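Local coordinates for protein salicylaldehyde dehydrogenase NahF (PDB 4JZ6) that probably catalyses the NAD+-dependent oxidation of salicylaldehyde to salicylate, a step in the bacterial breakdown of naphthalene, at residues Thr57-Ala62 with Asn216-Ser221; Gly115-Ala120 with Thr168-Ala173; Thr147-Leu152 with Leu486-Ile491; Val276-Asp281 with Ile433-Arg438. One frame throughout, in Å; residues are numbered along the deposited sequence.

Contact 1 of 4, residues Thr57-Ala62 with Asn216-Ser221; sequences TDAIKA and NYLNSS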
loop_
_atom_site.group_PDB
_atom_site.type_symbol
_atom_site.label_atom_id
_atom_site.label_comp_id
_atom_site.label_asym_id
_atom_site.label_seq_id
_atom_site.Cartn_x
_atom_site.Cartn_y
_atom_site.Cartn_z
ATOM N N THR A 57 27.456 -7.924 -1.552
ATOM C CA THR A 57 27.684 -9.140 -0.786
ATOM C C THR A 57 27.304 -8.949 0.677
ATOM O O THR A 57 26.638 -9.802 1.261
ATOM C CB THR A 57 29.152 -9.607 -0.871
ATOM O OG1 THR A 57 29.521 -9.804 -2.243
ATOM C CG2 THR A 57 29.331 -10.912 -0.114
ATOM N N ASP A 58 27.724 -7.827 1.261
ATOM C CA ASP A 58 27.386 -7.513 2.651
ATOM C C ASP A 58 25.878 -7.395 2.825
ATOM O O ASP A 58 25.319 -7.837 3.829
ATOM C CB ASP A 58 28.062 -6.216 3.116
ATOM C CG ASP A 58 29.579 -6.339 3.209
ATOM O OD1 ASP A 58 30.073 -7.102 4.071
ATOM O OD2 ASP A 58 30.282 -5.658 2.430
ATOM N N ALA A 59 25.222 -6.807 1.833
ATOM C CA ALA A 59 23.784 -6.598 1.897
ATOM C C ALA A 59 23.024 -7.923 1.902
ATOM O O ALA A 59 22.036 -8.080 2.619
ATOM C CB ALA A 59 23.327 -5.720 0.746
ATOM N N ILE A 60 23.482 -8.875 1.100
ATOM C CA ILE A 60 22.826 -10.171 1.047
ATOM C C ILE A 60 23.044 -10.923 2.361
ATOM O O ILE A 60 22.138 -11.602 2.858
ATOM C CB ILE A 60 23.314 -11.011 -0.150
ATOM C CG1 ILE A 60 23.090 -10.246 -1.458
ATOM C CG2 ILE A 60 22.600 -12.340 -0.195
ATOM C CD1 ILE A 60 21.682 -9.720 -1.616
ATOM N N LYS A 61 24.245 -10.783 2.922
ATOM C CA LYS A 61 24.567 -11.375 4.217
ATOM C C LYS A 61 23.640 -10.814 5.285
ATOM O O LYS A 61 23.215 -11.531 6.195
ATOM C CB LYS A 61 26.021 -11.090 4.596
ATOM C CG LYS A 61 26.875 -12.334 4.763
ATOM C CD LYS A 61 27.315 -12.887 3.414
ATOM C CE LYS A 61 28.053 -14.219 3.558
ATOM N NZ LYS A 61 27.125 -15.382 3.712
ATOM N N ALA A 62 23.329 -9.527 5.160
ATOM C CA ALA A 62 22.440 -8.847 6.092
ATOM C C ALA A 62 21.016 -9.391 5.993
ATOM O O ALA A 62 20.344 -9.600 7.006
ATOM C CB ALA A 62 22.456 -7.345 5.837
ATOM N N ASN A 216 19.976 -5.349 11.517
ATOM C CA ASN A 216 21.229 -5.391 10.779
ATOM C C ASN A 216 21.447 -4.070 10.043
ATOM O O ASN A 216 20.539 -3.562 9.386
ATOM C CB ASN A 216 21.229 -6.573 9.809
ATOM C CG ASN A 216 20.994 -7.905 10.515
ATOM O OD1 ASN A 216 21.941 -8.594 10.893
ATOM N ND2 ASN A 216 19.729 -8.265 10.702
ATOM N N TYR A 217 22.651 -3.517 10.159
ATOM C CA TYR A 217 22.911 -2.148 9.725
ATOM C C TYR A 217 23.886 -2.069 8.559
ATOM O O TYR A 217 24.963 -2.663 8.587
ATOM C CB TYR A 217 23.425 -1.323 10.912
ATOM C CG TYR A 217 23.995 0.036 10.565
ATOM C CD1 TYR A 217 25.276 0.396 10.973
ATOM C CD2 TYR A 217 23.252 0.967 9.845
ATOM C CE1 TYR A 217 25.806 1.643 10.671
ATOM C CE2 TYR A 217 23.778 2.221 9.535
ATOM C CZ TYR A 217 25.055 2.551 9.953
ATOM O OH TYR A 217 25.581 3.787 9.650
ATOM N N LEU A 218 23.497 -1.321 7.534
ATOM C CA LEU A 218 24.329 -1.140 6.356
ATOM C C LEU A 218 24.444 0.335 6.007
ATOM O O LEU A 218 23.473 1.091 6.117
ATOM C CB LEU A 218 23.735 -1.877 5.160
ATOM C CG LEU A 218 23.621 -3.395 5.220
ATOM C CD1 LEU A 218 22.710 -3.850 4.104
ATOM C CD2 LEU A 218 24.985 -4.033 5.091
ATOM N N ASN A 219 25.637 0.739 5.592
ATOM C CA ASN A 219 25.845 2.072 5.054
ATOM C C ASN A 219 26.851 1.997 3.919
ATOM O O ASN A 219 27.634 1.047 3.840
ATOM C CB ASN A 219 26.323 3.031 6.142
ATOM C CG ASN A 219 25.771 4.427 5.961
ATOM O OD1 ASN A 219 25.499 4.854 4.837
ATOM N ND2 ASN A 219 25.589 5.146 7.067
ATOM N N SER A 220 26.822 2.982 3.029
ATOM C CA SER A 220 27.719 2.972 1.882
ATOM C C SER A 220 27.907 4.358 1.286
ATOM O O SER A 220 27.161 5.289 1.587
ATOM C CB SER A 220 27.188 2.031 0.802
ATOM O OG SER A 220 25.933 2.482 0.312
ATOM N N SER A 221 28.914 4.488 0.435
ATOM C CA SER A 221 29.062 5.683 -0.374
ATOM C C SER A 221 27.868 5.745 -1.318
ATOM O O SER A 221 27.333 4.704 -1.713
ATOM C CB SER A 221 30.375 5.633 -1.156
ATOM O OG SER A 221 30.553 4.369 -1.772
#

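Contact 2 of 4, residues Gly115-Ala120 with Thr168-Ala173; sequences GFNVHA and TAVLAA. With EDO (1,2-ethanediol), chain G.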
loop_
_atom_site.group_PDB
_atom_site.type_symbol
_atom_site.label_atom_id
_atom_site.label_comp_id
_atom_site.label_asym_id
_atom_site.label_seq_id
_atom_site.Cartn_x
_atom_site.Cartn_y
_atom_site.Cartn_z
ATOM N N GLY A 115 18.657 17.304 20.238
ATOM C CA GLY A 115 17.977 16.944 21.465
ATOM C C GLY A 115 16.565 16.473 21.198
ATOM O O GLY A 115 16.114 15.489 21.785
ATOM N N PHE A 116 15.868 17.167 20.305
ATOM C CA PHE A 116 14.528 16.750 19.917
ATOM C C PHE A 116 14.538 15.371 19.261
ATOM O O PHE A 116 13.665 14.541 19.534
ATOM C CB PHE A 116 13.875 17.757 18.972
ATOM C CG PHE A 116 12.637 17.231 18.316
ATOM C CD1 PHE A 116 12.682 16.715 17.028
ATOM C CD2 PHE A 116 11.425 17.219 18.999
ATOM C CE1 PHE A 116 11.533 16.210 16.421
ATOM C CE2 PHE A 116 10.269 16.718 18.398
ATOM C CZ PHE A 116 10.324 16.215 17.105
ATOM N N ASN A 117 15.518 15.140 18.389
ATOM C CA ASN A 117 15.634 13.867 17.684
ATOM C C ASN A 117 15.740 12.707 18.652
ATOM O O ASN A 117 15.155 11.648 18.441
ATOM C CB ASN A 117 16.835 13.868 16.739
ATOM C CG ASN A 117 16.429 13.991 15.286
ATOM O OD1 ASN A 117 16.114 12.995 14.625
ATOM N ND2 ASN A 117 16.424 15.218 14.781
ATOM N N VAL A 118 16.485 12.919 19.727
ATOM C CA VAL A 118 16.638 11.885 20.734
ATOM C C VAL A 118 15.318 11.620 21.454
ATOM O O VAL A 118 14.849 10.478 21.489
ATOM C CB VAL A 118 17.751 12.233 21.729
ATOM C CG1 VAL A 118 17.929 11.119 22.745
ATOM C CG2 VAL A 118 19.038 12.452 20.982
ATOM N N HIS A 119 14.727 12.674 22.014
ATOM C CA HIS A 119 13.427 12.567 22.679
ATOM C C HIS A 119 12.422 11.837 21.796
ATOM O O HIS A 119 11.772 10.887 22.236
ATOM C CB HIS A 119 12.883 13.951 23.036
ATOM C CG HIS A 119 13.615 14.616 24.160
ATOM N ND1 HIS A 119 14.116 13.922 25.241
ATOM C CD2 HIS A 119 13.933 15.918 24.367
ATOM C CE1 HIS A 119 14.713 14.766 26.063
ATOM N NE2 HIS A 119 14.617 15.981 25.560
ATOM N N ALA A 120 12.324 12.282 20.545
ATOM C CA ALA A 120 11.403 11.704 19.567
ATOM C C ALA A 120 11.704 10.241 19.287
ATOM O O ALA A 120 10.787 9.429 19.168
ATOM C CB ALA A 120 11.426 12.504 18.276
ATOM N N THR A 168 17.678 12.693 11.635
ATOM C CA THR A 168 18.769 11.729 11.708
ATOM C C THR A 168 18.508 10.534 12.614
ATOM O O THR A 168 18.812 9.397 12.255
ATOM C CB THR A 168 20.054 12.416 12.172
ATOM O OG1 THR A 168 20.139 13.716 11.574
ATOM C CG2 THR A 168 21.241 11.607 11.758
ATOM N N ALA A 169 17.934 10.799 13.780
ATOM C CA ALA A 169 17.686 9.751 14.755
ATOM C C ALA A 169 16.269 9.206 14.664
ATOM O O ALA A 169 16.071 7.994 14.591
ATOM C CB ALA A 169 17.963 10.264 16.150
ATOM N N VAL A 170 15.281 10.097 14.675
ATOM C CA VAL A 170 13.890 9.664 14.760
ATOM C C VAL A 170 13.427 8.886 13.517
ATOM O O VAL A 170 12.611 7.966 13.624
ATOM C CB VAL A 170 12.935 10.838 15.093
ATOM C CG1 VAL A 170 12.840 11.810 13.928
ATOM C CG2 VAL A 170 11.556 10.316 15.500
ATOM N N LEU A 171 13.970 9.232 12.352
ATOM C CA LEU A 171 13.612 8.546 11.112
ATOM C C LEU A 171 14.154 7.117 11.079
ATOM O O LEU A 171 13.550 6.217 10.495
ATOM C CB LEU A 171 14.090 9.336 9.895
ATOM C CG LEU A 171 13.437 10.710 9.740
ATOM C CD1 LEU A 171 13.800 11.335 8.402
ATOM C CD2 LEU A 171 11.940 10.596 9.895
ATOM N N ALA A 172 15.301 6.914 11.707
ATOM C CA ALA A 172 15.820 5.570 11.886
ATOM C C ALA A 172 14.958 4.832 12.901
ATOM O O ALA A 172 14.518 3.708 12.653
ATOM C CB ALA A 172 17.283 5.611 12.349
ATOM N N ALA A 173 14.721 5.479 14.041
ATOM C CA ALA A 173 13.976 4.880 15.146
ATOM C C ALA A 173 12.632 4.330 14.696
ATOM O O ALA A 173 12.300 3.178 14.974
ATOM C CB ALA A 173 13.781 5.893 16.254
HETATM C C1 EDO G . 6.696 12.003 19.185
HETATM O O1 EDO G . 5.767 11.822 20.264
HETATM C C2 EDO G . 7.590 10.773 19.047
HETATM O O2 EDO G . 8.438 10.907 17.899
#

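Contact 3 of 4, residues Thr147-Leu152 with Leu486-Ile491; sequences TLSMTL and LKWLTI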
loop_
_atom_site.group_PDB
_atom_site.type_symbol
_atom_site.label_atom_id
_atom_site.label_comp_id
_atom_site.label_asym_id
_atom_site.label_seq_id
_atom_site.Cartn_x
_atom_site.Cartn_y
_atom_site.Cartn_z
ATOM N N THR A 147 -19.016 -22.060 13.220
ATOM C CA THR A 147 -17.795 -21.575 12.594
ATOM C C THR A 147 -17.275 -20.317 13.270
ATOM O O THR A 147 -18.031 -19.388 13.541
ATOM C CB THR A 147 -18.032 -21.248 11.107
ATOM O OG1 THR A 147 -18.555 -22.401 10.436
ATOM C CG2 THR A 147 -16.743 -20.821 10.436
ATOM N N LEU A 148 -15.979 -20.283 13.537
ATOM C CA LEU A 148 -15.349 -19.047 13.971
ATOM C C LEU A 148 -14.710 -18.371 12.782
ATOM O O LEU A 148 -13.920 -18.986 12.069
ATOM C CB LEU A 148 -14.286 -19.330 15.023
ATOM C CG LEU A 148 -14.584 -18.793 16.413
ATOM C CD1 LEU A 148 -16.071 -18.877 16.655
ATOM C CD2 LEU A 148 -13.808 -19.591 17.449
ATOM N N SER A 149 -15.066 -17.114 12.553
ATOM C CA SER A 149 -14.370 -16.313 11.557
ATOM C C SER A 149 -13.626 -15.194 12.267
ATOM O O SER A 149 -14.183 -14.525 13.137
ATOM C CB SER A 149 -15.331 -15.746 10.516
ATOM O OG SER A 149 -14.625 -14.991 9.548
ATOM N N MET A 150 -12.366 -14.993 11.899
ATOM C CA MET A 150 -11.537 -14.024 12.588
ATOM C C MET A 150 -10.412 -13.523 11.700
ATOM O O MET A 150 -10.101 -14.132 10.676
ATOM C CB MET A 150 -10.939 -14.649 13.849
ATOM C CG MET A 150 -9.875 -15.703 13.553
ATOM S SD MET A 150 -9.387 -16.669 14.997
ATOM C CE MET A 150 -10.842 -17.688 15.260
ATOM N N THR A 151 -9.810 -12.406 12.098
ATOM C CA THR A 151 -8.599 -11.920 11.458
ATOM C C THR A 151 -7.445 -11.976 12.436
ATOM O O THR A 151 -7.624 -11.756 13.633
ATOM C CB THR A 151 -8.734 -10.480 10.992
ATOM O OG1 THR A 151 -9.063 -9.649 12.113
ATOM C CG2 THR A 151 -9.815 -10.374 9.939
ATOM N N LEU A 152 -6.260 -12.279 11.921
ATOM C CA LEU A 152 -5.057 -12.290 12.737
ATOM C C LEU A 152 -4.067 -11.284 12.173
ATOM O O LEU A 152 -3.977 -11.109 10.952
ATOM C CB LEU A 152 -4.419 -13.681 12.746
ATOM C CG LEU A 152 -5.248 -14.869 13.235
ATOM C CD1 LEU A 152 -4.404 -16.141 13.245
ATOM C CD2 LEU A 152 -5.800 -14.588 14.615
ATOM N N LEU A 486 -2.197 -9.486 7.573
ATOM C CA LEU A 486 -3.582 -9.626 8.003
ATOM C C LEU A 486 -4.134 -10.906 7.400
ATOM O O LEU A 486 -4.226 -11.041 6.183
ATOM C CB LEU A 486 -4.428 -8.422 7.577
ATOM C CG LEU A 486 -5.912 -8.511 7.942
ATOM C CD1 LEU A 486 -6.105 -8.449 9.447
ATOM C CD2 LEU A 486 -6.699 -7.410 7.254
ATOM N N LYS A 487 -4.487 -11.852 8.258
ATOM C CA LYS A 487 -4.946 -13.151 7.799
ATOM C C LYS A 487 -6.395 -13.393 8.207
ATOM O O LYS A 487 -6.775 -13.172 9.356
ATOM C CB LYS A 487 -4.045 -14.250 8.356
ATOM C CG LYS A 487 -4.510 -15.654 8.022
ATOM C CD LYS A 487 -3.603 -16.689 8.661
ATOM C CE LYS A 487 -2.222 -16.705 8.011
ATOM N NZ LYS A 487 -1.281 -17.630 8.718
ATOM N N TRP A 488 -7.207 -13.829 7.253
ATOM C CA TRP A 488 -8.578 -14.198 7.547
ATOM C C TRP A 488 -8.592 -15.691 7.797
ATOM O O TRP A 488 -8.273 -16.474 6.901
ATOM C CB TRP A 488 -9.503 -13.846 6.382
ATOM C CG TRP A 488 -10.905 -14.355 6.556
ATOM C CD1 TRP A 488 -11.631 -14.397 7.719
ATOM C CD2 TRP A 488 -11.746 -14.915 5.538
ATOM N NE1 TRP A 488 -12.874 -14.939 7.480
ATOM C CE2 TRP A 488 -12.968 -15.271 6.153
ATOM C CE3 TRP A 488 -11.591 -15.139 4.165
ATOM C CZ2 TRP A 488 -14.024 -15.836 5.439
ATOM C CZ3 TRP A 488 -12.642 -15.703 3.460
ATOM C CH2 TRP A 488 -13.842 -16.042 4.097
ATOM N N LEU A 489 -8.940 -16.080 9.022
ATOM C CA LEU A 489 -8.930 -17.487 9.416
ATOM C C LEU A 489 -10.308 -17.971 9.862
ATOM O O LEU A 489 -11.013 -17.280 10.602
ATOM C CB LEU A 489 -7.903 -17.729 10.526
ATOM C CG LEU A 489 -7.716 -19.174 10.996
ATOM C CD1 LEU A 489 -6.236 -19.488 11.173
ATOM C CD2 LEU A 489 -8.469 -19.415 12.292
ATOM N N THR A 490 -10.684 -19.160 9.409
ATOM C CA THR A 490 -11.939 -19.758 9.828
ATOM C C THR A 490 -11.698 -21.099 10.484
ATOM O O THR A 490 -10.753 -21.813 10.131
ATOM C CB THR A 490 -12.901 -19.962 8.649
ATOM O OG1 THR A 490 -12.268 -20.775 7.650
ATOM C CG2 THR A 490 -13.293 -18.617 8.049
ATOM N N ILE A 491 -12.549 -21.430 11.449
ATOM C CA ILE A 491 -12.527 -22.749 12.065
ATOM C C ILE A 491 -13.904 -23.370 11.878
ATOM O O ILE A 491 -14.888 -22.909 12.454
ATOM C CB ILE A 491 -12.164 -22.681 13.560
ATOM C CG1 ILE A 491 -10.869 -21.889 13.759
ATOM C CG2 ILE A 491 -12.010 -24.082 14.129
ATOM C CD1 ILE A 491 -10.469 -21.753 15.196
#

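Contact 4 of 4, residues Val276-Asp281 with Ile433-Arg438; sequences VLDDAD and INRALR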
loop_
_atom_site.group_PDB
_atom_site.type_symbol
_atom_site.label_atom_id
_atom_site.label_comp_id
_atom_site.label_asym_id
_atom_site.label_seq_id
_atom_site.Cartn_x
_atom_site.Cartn_y
_atom_site.Cartn_z
ATOM N N VAL A 276 -2.318 31.497 5.732
ATOM C CA VAL A 276 -2.629 32.626 6.595
ATOM C C VAL A 276 -3.815 33.381 6.014
ATOM O O VAL A 276 -3.655 34.157 5.079
ATOM C CB VAL A 276 -1.420 33.570 6.715
ATOM C CG1 VAL A 276 -1.674 34.639 7.748
ATOM C CG2 VAL A 276 -0.177 32.780 7.070
ATOM N N LEU A 277 -5.003 33.137 6.561
ATOM C CA LEU A 277 -6.233 33.746 6.049
ATOM C C LEU A 277 -6.296 35.204 6.469
ATOM O O LEU A 277 -5.460 35.656 7.247
ATOM C CB LEU A 277 -7.472 32.988 6.541
ATOM C CG LEU A 277 -7.485 31.473 6.295
ATOM C CD1 LEU A 277 -8.571 30.801 7.096
ATOM C CD2 LEU A 277 -7.647 31.154 4.824
ATOM N N ASP A 278 -7.281 35.946 5.963
ATOM C CA ASP A 278 -7.373 37.378 6.274
ATOM C C ASP A 278 -7.738 37.583 7.744
ATOM O O ASP A 278 -7.689 38.691 8.281
ATOM C CB ASP A 278 -8.334 38.113 5.316
ATOM C CG ASP A 278 -9.792 37.681 5.468
ATOM O OD1 ASP A 278 -10.350 37.754 6.584
ATOM O OD2 ASP A 278 -10.400 37.290 4.448
ATOM N N ASP A 279 -8.061 36.466 8.378
ATOM C CA ASP A 279 -8.636 36.397 9.703
ATOM C C ASP A 279 -7.580 36.137 10.772
ATOM O O ASP A 279 -7.862 36.205 11.963
ATOM C CB ASP A 279 -9.597 35.216 9.700
ATOM C CG ASP A 279 -10.639 35.322 10.754
ATOM O OD1 ASP A 279 -10.818 36.423 11.301
ATOM O OD2 ASP A 279 -11.292 34.308 11.028
ATOM N N ALA A 280 -6.366 35.827 10.336
ATOM C CA ALA A 280 -5.360 35.220 11.199
ATOM C C ALA A 280 -4.849 36.099 12.341
ATOM O O ALA A 280 -4.779 37.319 12.228
ATOM C CB ALA A 280 -4.195 34.714 10.358
ATOM N N ASP A 281 -4.518 35.447 13.452
ATOM C CA ASP A 281 -3.725 36.043 14.510
ATOM C C ASP A 281 -2.318 36.156 13.928
ATOM O O ASP A 281 -1.571 35.181 13.918
ATOM C CB ASP A 281 -3.744 35.118 15.730
ATOM C CG ASP A 281 -2.950 35.662 16.918
ATOM O OD1 ASP A 281 -2.082 36.549 16.742
ATOM O OD2 ASP A 281 -3.190 35.173 18.046
ATOM N N ILE A 433 -12.370 29.640 13.472
ATOM C CA ILE A 433 -11.955 28.256 13.344
ATOM C C ILE A 433 -12.898 27.452 12.431
ATOM O O ILE A 433 -12.456 26.542 11.716
ATOM C CB ILE A 433 -11.755 27.596 14.732
ATOM C CG1 ILE A 433 -10.372 27.956 15.290
ATOM C CG2 ILE A 433 -11.865 26.081 14.642
ATOM C CD1 ILE A 433 -10.380 28.974 16.385
ATOM N N ASN A 434 -14.182 27.803 12.432
ATOM C CA ASN A 434 -15.126 27.167 11.519
ATOM C C ASN A 434 -14.619 27.289 10.100
ATOM O O ASN A 434 -14.571 26.302 9.366
ATOM C CB ASN A 434 -16.520 27.785 11.624
ATOM C CG ASN A 434 -17.338 27.189 12.745
ATOM O OD1 ASN A 434 -16.954 26.183 13.338
ATOM N ND2 ASN A 434 -18.479 27.802 13.038
ATOM N N ARG A 435 -14.216 28.497 9.724
ATOM C CA ARG A 435 -13.631 28.702 8.410
ATOM C C ARG A 435 -12.323 27.934 8.235
ATOM O O ARG A 435 -12.169 27.173 7.277
ATOM C CB ARG A 435 -13.393 30.176 8.125
ATOM C CG ARG A 435 -12.611 30.374 6.849
ATOM C CD ARG A 435 -12.833 31.745 6.272
ATOM N NE ARG A 435 -11.876 32.716 6.784
ATOM C CZ ARG A 435 -11.779 33.959 6.327
ATOM N NH1 ARG A 435 -12.581 34.368 5.356
ATOM N NH2 ARG A 435 -10.882 34.791 6.832
ATOM N N ALA A 436 -11.382 28.137 9.155
ATOM C CA ALA A 436 -10.091 27.458 9.088
ATOM C C ALA A 436 -10.276 25.952 8.888
ATOM O O ALA A 436 -9.524 25.314 8.149
ATOM C CB ALA A 436 -9.278 27.742 10.342
ATOM N N LEU A 437 -11.306 25.403 9.528
ATOM C CA LEU A 437 -11.644 23.990 9.394
ATOM C C LEU A 437 -12.099 23.625 7.981
ATOM O O LEU A 437 -11.724 22.570 7.466
ATOM C CB LEU A 437 -12.714 23.594 10.416
ATOM C CG LEU A 437 -12.199 23.254 11.820
ATOM C CD1 LEU A 437 -13.336 23.214 12.826
ATOM C CD2 LEU A 437 -11.468 21.928 11.802
ATOM N N ARG A 438 -12.903 24.494 7.362
ATOM C CA ARG A 438 -13.355 24.289 5.984
ATOM C C ARG A 438 -12.174 24.079 5.053
ATOM O O ARG A 438 -12.104 23.082 4.332
ATOM C CB ARG A 438 -14.160 25.489 5.478
ATOM C CG ARG A 438 -15.506 25.684 6.117
ATOM C CD ARG A 438 -16.280 26.727 5.341
ATOM N NE ARG A 438 -16.859 27.743 6.211
ATOM C CZ ARG A 438 -16.500 29.021 6.212
ATOM N NH1 ARG A 438 -15.567 29.452 5.380
ATOM N NH2 ARG A 438 -17.082 29.872 7.042
HETATM O O HOH W 1 -10.624 31.749 9.467
#

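Contact 1 of 4, residues Thr57-Ala62 with Asn216-Ser221
L218 reaches from its strand onto the helix 57-62 and touches it with both branches. CD1 rests against the backbone and methyl of A59, 3.7 Å from its CA, and also lies 3.9 Å from A62 CB. The other branch turns to the preceding residue, with CD2 4.0 Å from D58 O. With L218 CG anti to the carbonyl carbon (chi1 -63°), this branching carbon comes to 4.2 Å from A62 CB. Alanines suit the helix here because a single methyl lets the leucine come close to the backbone. An alanine in place of L218 would probably take the leucine's branches from A59 and A62 and open a gap between helix and strand.

Two residues earlier, N216 also points at the helix, its CB 4.2 Å from A62 CB. No hydrogen bond crosses the contact, and the polar ends look elsewhere: N216 OD1 accepts from N25 N, while D58 OD2 is bonded to S32 N and T55 OG1.

The helix and strand run nearly antiparallel, at 164°, with axes 9.0 Å apart at closest approach. Strand 215-218 belongs to the Rossmann-like sheet, pairing with strand 186-189, whose V187 also touches A62 and L218, while Y217 makes backbone bonds with F23 of strand 18-24. Helix 225-233 brings I228 and L232 to A59, and helix 195-208 packs on Y217, which points away from helix 56-73.

Contact 2 of 4, residues Gly115-Ala120 with Thr168-Ala173
The side-chain oxygen of N117 accepts two backbone N-H groups from the other segment, V170 N and A169 N. It thereby ties helix 111-130 to the chain leading from strand 159-162 into helix 170-181 of the Rossmann-like NAD-binding domain. The bond from V170 N to N117 OD1 is 3.0 Å long, nearly straight at 174°, and lies in the carbonyl plane. A169 N reaches the same OD1 at 3.0 Å from 49° above that plane. The other end of the amide is engaged too: N117 ND2 donates to W113 O, so an asparagine, with an acceptor and a donor on one flat group, suits the place. An alanine at N117 would probably leave the two amides without their shared acceptor, and W113 O without this donor.

Carbon atoms pack beside the amide. N117 CB meets A169 CB at 3.8 Å, and the methyl V170 CG1 touches the accepting oxygen, N117 OD1, at 3.6 Å. V170 belongs to the salicylaldehyde pocket, as do W113 and N166, so the bonds hold backbone that borders the substrate pocket, consistent with a part in shaping it. One turn along the first helix, small A120 admits the valine: V170 CG2, anti to the backbone N, comes to 3.5 Å from A120 CB.

Contact 3 of 4, residues Thr147-Leu152 with Leu486-Ile491
M150 and L489 run alongside one another in the same sense, with M150 SD 4.0 Å from L489 CD2. The methionine chain then bends (chi3 72°), and its terminal CE comes to 4.1 Å from I491 CD1. On the same face of the sheet L152 CD1 meets L489 CD1 at 4.3 Å, and the CB atoms of L148 and I491 pair at one end. Long, flexible methionine suits the middle of this row, since it can span two partners on the opposite strand.

The backbones form a regular antiparallel pair. L148 with I491, M150 with L489 and L152 with K487 are hydrogen-bonded pairs, each closed by two N-H to O bonds, while S149 with T490 and T151 with W488 are the non-hydrogen-bonded pairs between them. Strand 148-154 is the centre of a three-stranded sheet, that of the oligomerisation domain of aldehyde dehydrogenases. W488 to I491 pair in parallel with a strand of the second subunit, so the sheet runs on across the dimer interface.

The opposite face, with S149, T151, W488 and T490, carries the polar link. W488 NE1 donates to S149 OG at 2.7 Å and 166°, and the oxygen lies in the indole plane. M150 O stands at the same ring edge, 3.3 Å from W488 CD1. Further along, T151 CB packs 3.7 Å from L486 CD1. T490 OG1 is bonded to H449 of the second subunit. On the methionine face, at its far end, K487 NZ is bonded to Q154 and to the carbonyls of G440 and I443 of the second subunit.

Contact 4 of 4, residues Val276-Asp281 with Ile433-Arg438
A type I beta turn from L277 to A280 follows strand 273-276 of the seven-stranded sheet and meets the first turn of helix 433-442, where R435 spans the gap. The arginine leaves the helix with CG anti to the backbone N (chi1 172°), and a bend at chi3 sets NE close to L277. L277 and R435 pass alongside each other, running in opposite senses, with L277 CD1 3.8 Å from R435 NE. The leucine thus covers the arginine's stem and also reaches A436, whose small side chain leaves its CA accessible at 4.2 Å from L277 CD1.

At the tip R435 NH2 forms a salt bridge to D278 OD1, 3.0 Å long. The two side chains cross at about a right angle, their flat groups 70° apart: OD1 lies close to the guanidinium plane, but NH2 comes to it from above the carboxylate plane. D279 offers its CB to the edge of the guanidinium, while its OD2 lies 4.2 Å from R435 NH2, a charge-only approach. A water joins them instead, accepting from R435 NE at 3.1 Å and donating to D279 OD2. That same OD2 accepts from D432 N, just before the helix.

One arginine therefore faces two acids, bonded directly to D278 and through water to D279. The pair of negative charges would be expected to keep the guanidinium charged and to draw it to the turn, while the single bond and the out-of-plane approach suggest a looser grip than a two-pronged salt bridge.

Contacts 1 and 2 lie in the domain built on the six-stranded sheet, their centres about 22 Å apart; both segments of contact 2 fall between those of contact 1 in sequence. Segment 147-152 departs between the two halves of contact 2 and finds its partner only at 486-491, so contact 3 spans most of the chain. Contact 4 belongs to the seven-stranded sheet, about 49 Å centre to centre from contact 1 and on the opposite side of the chain's centre. Contacts 3 and 4 are about 47 Å apart within one subunit, yet both reach the second subunit: L437 packs on L489 of that chain, so dimer formation brings their elements together.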